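Local coordinates for protein rRNA N-glycosidase (Bougainvillea spectabilis, PDB 3CTK) that belongs to the ribosome-inactivating proteins, a plant family whose mixed alpha/beta fold it shares, at residues V106-D111 with Q150-F155. Numbering follows the deposited sequence.
Sequences VTLTFD and QEIAKF
L108 and I152 meet through the ends of their branches, and this pair shows how the edge of a sheet is joined to a helix chiefly by apolar side chains. CD1 of L108 lies 3.9 Å from CG2 of I152, while the second methyl, L108 CD2, comes within 4.2 Å of I152 CD1, so each methyl of the leucine meets a different arm of the isoleucine. The fork of I152 makes this possible: CG1 stands anti to the carbonyl carbon (chi1 -67°) and runs on extended to CD1, whereas CG2 is swung anti to the backbone N, and the two arms reach separate methyls of L108.

F110 adds the second half of the contact, two residues on, where the chain turns a corner. Its CG sits between the backbone N and the carbonyl carbon (chi1 53°), a setting that sends the ring across to the helix with CZ leading. That carbon is 3.9 Å from CB of A153 and also 4.0 Å from the backbone N of A153, so the end of the ring rests against the helix backbone as well as the small methyl. At the ring's edge, near its plane, I152 CG2 approaches CZ at 4.4 Å; this one methyl lies close against L108 and more loosely against F110. The backbones stay well apart, with CA of F110 and CA of A153 8.5 Å from each other.

Strand 105-108 is the outermost strand at its end of the mixed six-stranded sheet, bonded through its backbone to strand 81-88, whose L87 also packs on L108 and F110. Helix 114-121 packs here too, A120 touching both F110 and A153, and the contact thereby joins the sheet edge to the first turns of helix 149-168.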
ATOM      1  N   VAL A 106       9.693 -18.368   1.499  1.00  5.35           N
ATOM      2  CA  VAL A 106      10.744 -17.617   2.163  1.00  6.56           C
ATOM      3  C   VAL A 106      10.205 -16.656   3.211  1.00  7.69           C
ATOM      4  O   VAL A 106       9.284 -15.890   2.944  1.00  7.63           O
ATOM      5  CB  VAL A 106      11.561 -16.802   1.122  1.00  6.46           C
ATOM      6  CG1 VAL A 106      12.589 -15.917   1.822  1.00  7.93           C
ATOM      7  CG2 VAL A 106      12.247 -17.749   0.146  1.00  8.75           C
ATOM      8  N   THR A 107      10.768 -16.719   4.411  1.00  9.60           N
ATOM      9  CA  THR A 107      10.380 -15.805   5.470  1.00 11.56           C
ATOM     10  C   THR A 107      11.562 -14.862   5.603  1.00 10.48           C
ATOM     11  O   THR A 107      12.652 -15.278   6.002  1.00  9.48           O
ATOM     12  CB  THR A 107      10.131 -16.526   6.818  1.00 14.47           C
ATOM     13  OG1 THR A 107      11.149 -17.511   7.042  1.00 19.02           O
ATOM     14  CG2 THR A 107       8.760 -17.188   6.820  1.00 18.44           C
ATOM     15  N   LEU A 108      11.350 -13.603   5.229  1.00  7.99           N
ATOM     16  CA  LEU A 108      12.394 -12.587   5.290  1.00  8.42           C
ATOM     17  C   LEU A 108      12.757 -12.278   6.743  1.00  8.90           C
ATOM     18  O   LEU A 108      11.988 -12.568   7.660  1.00  8.83           O
ATOM     19  CB  LEU A 108      11.922 -11.317   4.569  1.00  7.70           C
ATOM     20  CG  LEU A 108      11.613 -11.513   3.076  1.00  5.86           C
ATOM     21  CD1 LEU A 108      10.887 -10.294   2.513  1.00  5.11           C
ATOM     22  CD2 LEU A 108      12.916 -11.771   2.325  1.00  5.13           C
ATOM     23  N   THR A 109      13.932 -11.692   6.948  1.00  9.62           N
ATOM     24  CA  THR A 109      14.387 -11.374   8.294  1.00 10.60           C
ATOM     25  C   THR A 109      13.850 -10.045   8.814  1.00 10.41           C
ATOM     26  O   THR A 109      14.009  -9.732   9.993  1.00 13.04           O
ATOM     27  CB  THR A 109      15.930 -11.357   8.374  1.00 10.37           C
ATOM     28  OG1 THR A 109      16.450 -10.387   7.457  1.00 12.53           O
ATOM     29  CG2 THR A 109      16.496 -12.734   8.033  1.00 10.79           C
ATOM     30  N   PHE A 110      13.217  -9.269   7.940  1.00  8.76           N
ATOM     31  CA  PHE A 110      12.652  -7.980   8.331  1.00  8.23           C
ATOM     32  C   PHE A 110      11.134  -7.940   8.147  1.00  8.79           C
ATOM     33  O   PHE A 110      10.580  -8.675   7.326  1.00  6.15           O
ATOM     34  CB  PHE A 110      13.320  -6.839   7.537  1.00  7.99           C
ATOM     35  CG  PHE A 110      13.295  -7.024   6.038  1.00  7.86           C
ATOM     36  CD1 PHE A 110      12.179  -6.663   5.289  1.00  8.49           C
ATOM     37  CD2 PHE A 110      14.404  -7.545   5.374  1.00  9.18           C
ATOM     38  CE1 PHE A 110      12.169  -6.816   3.894  1.00  9.07           C
ATOM     39  CE2 PHE A 110      14.404  -7.701   3.983  1.00  9.90           C
ATOM     40  CZ  PHE A 110      13.286  -7.335   3.243  1.00  8.82           C
ATOM     41  N   ASP A 111      10.462  -7.096   8.928  1.00  9.76           N
ATOM     42  CA  ASP A 111       9.012  -6.973   8.818  1.00 10.44           C
ATOM     43  C   ASP A 111       8.642  -5.829   7.877  1.00 10.28           C
ATOM     44  O   ASP A 111       9.521  -5.178   7.307  1.00  9.70           O
ATOM     45  CB  ASP A 111       8.375  -6.783  10.205  1.00  9.35           C
ATOM     46  CG  ASP A 111       8.718  -5.448  10.846  1.00 13.39           C
ATOM     47  OD1 ASP A 111       8.663  -5.366  12.091  1.00 14.88           O
ATOM     48  OD2 ASP A 111       9.021  -4.482  10.122  1.00 12.95           O
ATOM     49  N   GLN A 150      18.250  -6.621   0.569  1.00  6.54           N
ATOM     50  CA  GLN A 150      18.275  -5.205   0.220  1.00  7.30           C
ATOM     51  C   GLN A 150      17.409  -4.860  -0.989  1.00  8.38           C
ATOM     52  O   GLN A 150      16.645  -3.892  -0.955  1.00  7.04           O
ATOM     53  CB  GLN A 150      19.715  -4.744  -0.021  1.00  8.76           C
ATOM     54  CG  GLN A 150      19.834  -3.316  -0.524  1.00 11.12           C
ATOM     55  CD  GLN A 150      21.273  -2.839  -0.588  1.00 10.44           C
ATOM     56  OE1 GLN A 150      22.183  -3.614  -0.876  1.00 11.79           O
ATOM     57  NE2 GLN A 150      21.481  -1.553  -0.336  1.00 11.21           N
ATOM     58  N   GLU A 151      17.521  -5.648  -2.053  1.00  7.69           N
ATOM     59  CA  GLU A 151      16.739  -5.392  -3.256  1.00  7.39           C
ATOM     60  C   GLU A 151      15.249  -5.616  -3.029  1.00  5.83           C
ATOM     61  O   GLU A 151      14.414  -4.876  -3.557  1.00  4.19           O
ATOM     62  CB  GLU A 151      17.232  -6.273  -4.404  1.00 10.90           C
ATOM     63  CG  GLU A 151      18.623  -5.906  -4.883  1.00 18.42           C
ATOM     64  CD  GLU A 151      18.705  -4.465  -5.343  1.00 23.63           C
ATOM     65  OE1 GLU A 151      17.985  -4.106  -6.299  1.00 27.17           O
ATOM     66  OE2 GLU A 151      19.485  -3.690  -4.745  1.00 27.87           O
ATOM     67  N   ILE A 152      14.917  -6.637  -2.245  1.00  3.93           N
ATOM     68  CA  ILE A 152      13.522  -6.940  -1.958  1.00  4.63           C
ATOM     69  C   ILE A 152      12.902  -5.839  -1.095  1.00  4.78           C
ATOM     70  O   ILE A 152      11.734  -5.489  -1.272  1.00  2.59           O
ATOM     71  CB  ILE A 152      13.391  -8.314  -1.265  1.00  3.55           C
ATOM     72  CG1 ILE A 152      13.790  -9.413  -2.254  1.00  5.11           C
ATOM     73  CG2 ILE A 152      11.961  -8.535  -0.794  1.00  5.37           C
ATOM     74  CD1 ILE A 152      13.921 -10.803  -1.636  1.00  4.15           C
ATOM     75  N   ALA A 153      13.682  -5.286  -0.170  1.00  3.18           N
ATOM     76  CA  ALA A 153      13.166  -4.215   0.676  1.00  4.05           C
ATOM     77  C   ALA A 153      12.834  -3.001  -0.193  1.00  3.31           C
ATOM     78  O   ALA A 153      11.846  -2.306   0.050  1.00  4.85           O
ATOM     79  CB  ALA A 153      14.192  -3.835   1.751  1.00  3.28           C
ATOM     80  N   LYS A 154      13.653  -2.747  -1.211  1.00  3.61           N
ATOM     81  CA  LYS A 154      13.411  -1.614  -2.104  1.00  5.02           C
ATOM     82  C   LYS A 154      12.099  -1.823  -2.856  1.00  5.53           C
ATOM     83  O   LYS A 154      11.314  -0.894  -3.024  1.00  4.86           O
ATOM     84  CB  LYS A 154      14.564  -1.456  -3.096  1.00  5.77           C
ATOM     85  CG  LYS A 154      15.856  -0.962  -2.455  1.00 10.47           C
ATOM     86  CD  LYS A 154      17.007  -0.878  -3.451  1.00 15.37           C
ATOM     87  CE  LYS A 154      16.758   0.171  -4.524  1.00 20.58           C
ATOM     88  NZ  LYS A 154      15.578  -0.141  -5.385  1.00 25.06           N
ATOM     89  N   PHE A 155      11.865  -3.050  -3.309  1.00  4.74           N
ATOM     90  CA  PHE A 155      10.629  -3.366  -4.017  1.00  4.39           C
ATOM     91  C   PHE A 155       9.428  -3.087  -3.108  1.00  4.35           C
ATOM     92  O   PHE A 155       8.463  -2.439  -3.521  1.00  3.33           O
ATOM     93  CB  PHE A 155      10.620  -4.838  -4.440  1.00  3.70           C
ATOM     94  CG  PHE A 155       9.260  -5.349  -4.817  1.00  3.72           C
ATOM     95  CD1 PHE A 155       8.617  -4.884  -5.962  1.00  4.43           C
ATOM     96  CD2 PHE A 155       8.601  -6.269  -4.005  1.00  5.97           C
ATOM     97  CE1 PHE A 155       7.339  -5.325  -6.290  1.00  4.14           C
ATOM     98  CE2 PHE A 155       7.318  -6.718  -4.327  1.00  5.94           C
ATOM     99  CZ  PHE A 155       6.686  -6.245  -5.469  1.00  5.67           C
TER